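Local coordinates for protein beta-galactosidase (Marinomonas sp. ef1, PDB 6Y2K) that probably hydrolyses terminal beta-galactose residues from beta-galactosides, as a cold-active GH42 beta-galactosidase that assembles into a hexamer, at residues T533-K545 with C559-M571. Residues are numbered along the deposited sequence; the frame is centred on the assembly and turned at random.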
# COMPACT_ATOMS: atom_id res chain seq x y z
N THR A 533 8.55 -11.53 -13.49
CA THR A 533 9.92 -11.27 -13.93
C THR A 533 9.89 -10.74 -15.36
O THR A 533 9.60 -11.47 -16.30
CB THR A 533 10.80 -12.53 -13.79
OG1 THR A 533 10.80 -12.94 -12.41
CG2 THR A 533 12.24 -12.28 -14.23
N GLN A 534 10.20 -9.45 -15.50
CA GLN A 534 10.11 -8.69 -16.74
C GLN A 534 11.46 -7.99 -17.02
O GLN A 534 11.67 -6.86 -16.58
CB GLN A 534 8.96 -7.69 -16.65
CG GLN A 534 7.61 -8.38 -16.48
CD GLN A 534 6.41 -7.45 -16.55
OE1 GLN A 534 6.52 -6.29 -16.97
NE2 GLN A 534 5.24 -7.96 -16.15
N PRO A 535 12.38 -8.69 -17.71
CA PRO A 535 13.72 -8.15 -17.98
C PRO A 535 13.76 -6.78 -18.67
O PRO A 535 12.89 -6.48 -19.52
CB PRO A 535 14.35 -9.21 -18.88
CG PRO A 535 13.69 -10.48 -18.46
CD PRO A 535 12.27 -10.09 -18.16
N ALA A 536 14.76 -5.97 -18.32
CA ALA A 536 14.91 -4.63 -18.87
C ALA A 536 15.41 -4.71 -20.32
O ALA A 536 16.16 -5.62 -20.68
CB ALA A 536 15.86 -3.80 -18.02
N VAL A 537 14.95 -3.76 -21.13
CA VAL A 537 15.30 -3.63 -22.53
C VAL A 537 15.83 -2.21 -22.76
O VAL A 537 15.33 -1.25 -22.17
CB VAL A 537 14.07 -3.90 -23.43
CG1 VAL A 537 14.38 -3.67 -24.90
CG2 VAL A 537 13.57 -5.32 -23.21
N SER A 538 16.84 -2.09 -23.62
CA SER A 538 17.42 -0.81 -24.02
C SER A 538 17.87 -0.94 -25.48
O SER A 538 17.62 -1.96 -26.10
CB SER A 538 18.59 -0.46 -23.09
OG SER A 538 19.62 -1.43 -23.15
N GLY A 539 18.51 0.09 -26.03
CA GLY A 539 19.00 0.03 -27.41
C GLY A 539 18.71 1.27 -28.23
O GLY A 539 18.21 2.27 -27.70
N ARG A 540 19.06 1.20 -29.51
CA ARG A 540 18.84 2.29 -30.46
C ARG A 540 17.44 2.89 -30.45
O ARG A 540 17.30 4.10 -30.58
CB ARG A 540 19.10 1.82 -31.89
CG ARG A 540 20.55 1.70 -32.26
CD ARG A 540 21.13 3.05 -32.65
NE ARG A 540 22.59 2.98 -32.58
CZ ARG A 540 23.40 4.00 -32.33
NH1 ARG A 540 22.93 5.23 -32.12
NH2 ARG A 540 24.72 3.78 -32.27
N TRP A 541 16.41 2.05 -30.33
CA TRP A 541 15.03 2.50 -30.52
C TRP A 541 14.22 2.80 -29.26
O TRP A 541 13.13 3.36 -29.37
CB TRP A 541 14.25 1.52 -31.40
CG TRP A 541 14.59 1.60 -32.86
CD1 TRP A 541 15.47 2.45 -33.47
CD2 TRP A 541 14.00 0.82 -33.90
NE1 TRP A 541 15.48 2.23 -34.83
CE2 TRP A 541 14.59 1.23 -35.12
CE3 TRP A 541 13.04 -0.19 -33.92
CZ2 TRP A 541 14.26 0.66 -36.34
CZ3 TRP A 541 12.71 -0.76 -35.14
CH2 TRP A 541 13.32 -0.33 -36.33
N GLY A 542 14.73 2.46 -28.08
CA GLY A 542 14.01 2.77 -26.85
C GLY A 542 14.44 1.96 -25.66
O GLY A 542 15.37 1.15 -25.74
N ALA A 543 13.74 2.21 -24.54
CA ALA A 543 13.93 1.48 -23.30
C ALA A 543 12.57 1.10 -22.70
O ALA A 543 11.57 1.78 -22.91
CB ALA A 543 14.72 2.31 -22.31
N GLY A 544 12.57 0.02 -21.93
CA GLY A 544 11.36 -0.50 -21.33
C GLY A 544 11.61 -1.89 -20.79
O GLY A 544 12.72 -2.19 -20.34
N LYS A 545 10.58 -2.73 -20.85
CA LYS A 545 10.66 -4.11 -20.41
C LYS A 545 10.12 -5.08 -21.45
O LYS A 545 9.39 -4.69 -22.38
CB LYS A 545 9.88 -4.30 -19.10
CG LYS A 545 10.30 -3.37 -17.98
CD LYS A 545 9.46 -3.60 -16.74
CE LYS A 545 10.01 -2.84 -15.55
NZ LYS A 545 9.02 -2.89 -14.44
N CYS A 559 21.24 -4.76 -34.03
CA CYS A 559 20.22 -4.80 -32.98
C CYS A 559 19.68 -3.40 -32.73
O CYS A 559 20.44 -2.46 -32.53
CB CYS A 559 20.82 -5.34 -31.69
SG CYS A 559 21.16 -7.10 -31.74
N LEU A 560 18.35 -3.29 -32.73
CA LEU A 560 17.65 -2.05 -32.41
C LEU A 560 17.19 -2.03 -30.95
O LEU A 560 16.93 -0.94 -30.41
CB LEU A 560 16.45 -1.86 -33.34
CG LEU A 560 16.71 -1.75 -34.85
CD1 LEU A 560 17.76 -0.67 -35.14
CD2 LEU A 560 17.12 -3.07 -35.51
N LEU A 561 17.04 -3.21 -30.34
CA LEU A 561 16.77 -3.37 -28.91
C LEU A 561 17.53 -4.60 -28.40
O LEU A 561 17.63 -5.60 -29.11
CB LEU A 561 15.27 -3.57 -28.65
CG LEU A 561 14.31 -2.45 -29.06
CD1 LEU A 561 12.87 -2.89 -28.89
CD2 LEU A 561 14.55 -1.18 -28.26
N LYS A 562 18.03 -4.53 -27.17
CA LYS A 562 18.72 -5.63 -26.52
C LYS A 562 18.38 -5.68 -25.04
O LYS A 562 17.99 -4.68 -24.47
CB LYS A 562 20.24 -5.45 -26.64
CG LYS A 562 20.75 -5.32 -28.06
CD LYS A 562 22.27 -5.36 -28.15
CE LYS A 562 22.92 -4.23 -27.37
NZ LYS A 562 24.26 -3.90 -27.92
N ASP A 563 18.54 -6.85 -24.42
CA ASP A 563 18.42 -6.96 -22.95
C ASP A 563 19.73 -6.55 -22.26
O ASP A 563 20.71 -6.22 -22.94
CB ASP A 563 17.90 -8.34 -22.52
CG ASP A 563 18.84 -9.49 -22.82
OD1 ASP A 563 20.08 -9.31 -22.90
OD2 ASP A 563 18.30 -10.61 -22.95
N ASP A 564 19.75 -6.55 -20.92
CA ASP A 564 20.95 -6.12 -20.17
C ASP A 564 22.18 -7.00 -20.40
O ASP A 564 23.31 -6.52 -20.27
CB ASP A 564 20.69 -6.01 -18.66
CG ASP A 564 19.93 -4.74 -18.26
OD1 ASP A 564 19.61 -3.87 -19.11
OD2 ASP A 564 19.65 -4.61 -17.05
N GLY A 565 21.97 -8.27 -20.74
CA GLY A 565 23.05 -9.17 -21.15
C GLY A 565 23.55 -8.97 -22.58
O GLY A 565 24.41 -9.73 -23.04
N GLY A 566 22.99 -7.99 -23.30
CA GLY A 566 23.35 -7.73 -24.68
C GLY A 566 22.75 -8.67 -25.71
O GLY A 566 23.13 -8.62 -26.89
N ASN A 567 21.79 -9.50 -25.28
CA ASN A 567 21.14 -10.49 -26.17
C ASN A 567 20.14 -9.76 -27.07
O ASN A 567 19.43 -8.87 -26.60
CB ASN A 567 20.46 -11.62 -25.37
CG ASN A 567 19.49 -12.48 -26.20
OD1 ASN A 567 19.89 -13.27 -27.05
ND2 ASN A 567 18.21 -12.34 -25.92
N PRO A 568 20.08 -10.11 -28.37
CA PRO A 568 19.14 -9.44 -29.26
C PRO A 568 17.66 -9.57 -28.88
O PRO A 568 17.20 -10.67 -28.57
CB PRO A 568 19.38 -10.14 -30.61
CG PRO A 568 20.79 -10.60 -30.55
CD PRO A 568 21.00 -11.00 -29.13
N VAL A 569 16.96 -8.44 -28.88
CA VAL A 569 15.50 -8.39 -28.69
C VAL A 569 14.81 -8.01 -30.00
O VAL A 569 13.89 -8.70 -30.43
CB VAL A 569 15.12 -7.42 -27.54
CG1 VAL A 569 13.62 -7.10 -27.53
CG2 VAL A 569 15.55 -8.01 -26.21
N LEU A 570 15.24 -6.92 -30.63
CA LEU A 570 14.74 -6.54 -31.96
C LEU A 570 15.94 -6.28 -32.86
O LEU A 570 16.86 -5.55 -32.48
CB LEU A 570 13.81 -5.33 -31.85
CG LEU A 570 13.28 -4.63 -33.11
CD1 LEU A 570 12.83 -5.58 -34.19
CD2 LEU A 570 12.12 -3.71 -32.73
N MET A 571 15.94 -6.91 -34.03
CA MET A 571 17.11 -6.92 -34.92
C MET A 571 16.67 -6.85 -36.37
O MET A 571 15.60 -7.33 -36.73
CB MET A 571 17.95 -8.18 -34.69
CG MET A 571 17.25 -9.51 -35.00
SD MET A 571 17.41 -10.79 -33.74
CE MET A 571 16.47 -10.06 -32.40
O HOH W 1 17.53 -7.29 -19.27
O HOH W 2 18.96 -3.41 -21.53
O HOH W 3 20.35 -1.46 -29.95
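W541 and L560 form the tight end of this contact. L560 CG sits over the centre of the six-membered ring, a CH-pi contact 3.7 Å from the centroid, and L560 CD1 reaches on to W541 CE2 and NE1. The two side chains run alongside each other. Each CG lies anti to its carbonyl carbon (chi1 -75° in W541, -61° in L560), and this brings L560 CG over the ring face. L570 CD2 touches the same ring at W541 CE3, 3.8 Å away. W541 N also donates to L560 O at 3.0 Å, in the carbonyl plane. With an alanine here the indole is gone, and L560 CG and L570 CD2 would probably face a gap and be freer to turn. G539 passes so close to L560 and L561 that a CB would clash. S538 and K562 pair antiparallel: S538 N donates to K562 O at 3.0 Å and K562 N to S538 O at 2.8 Å. Toward D564 water takes over: one molecule joins A536 O to D564 N, another S538 OG to D564 OD1. Y604 and Y605 of a second subunit meet K562 and S538. Strands 536-538 and 559-563 are neighbours in the trimerisation domain's mixed sheet, between strands 544-547 and 568-573, and helix 585-598 packs on V537, W541 and L561.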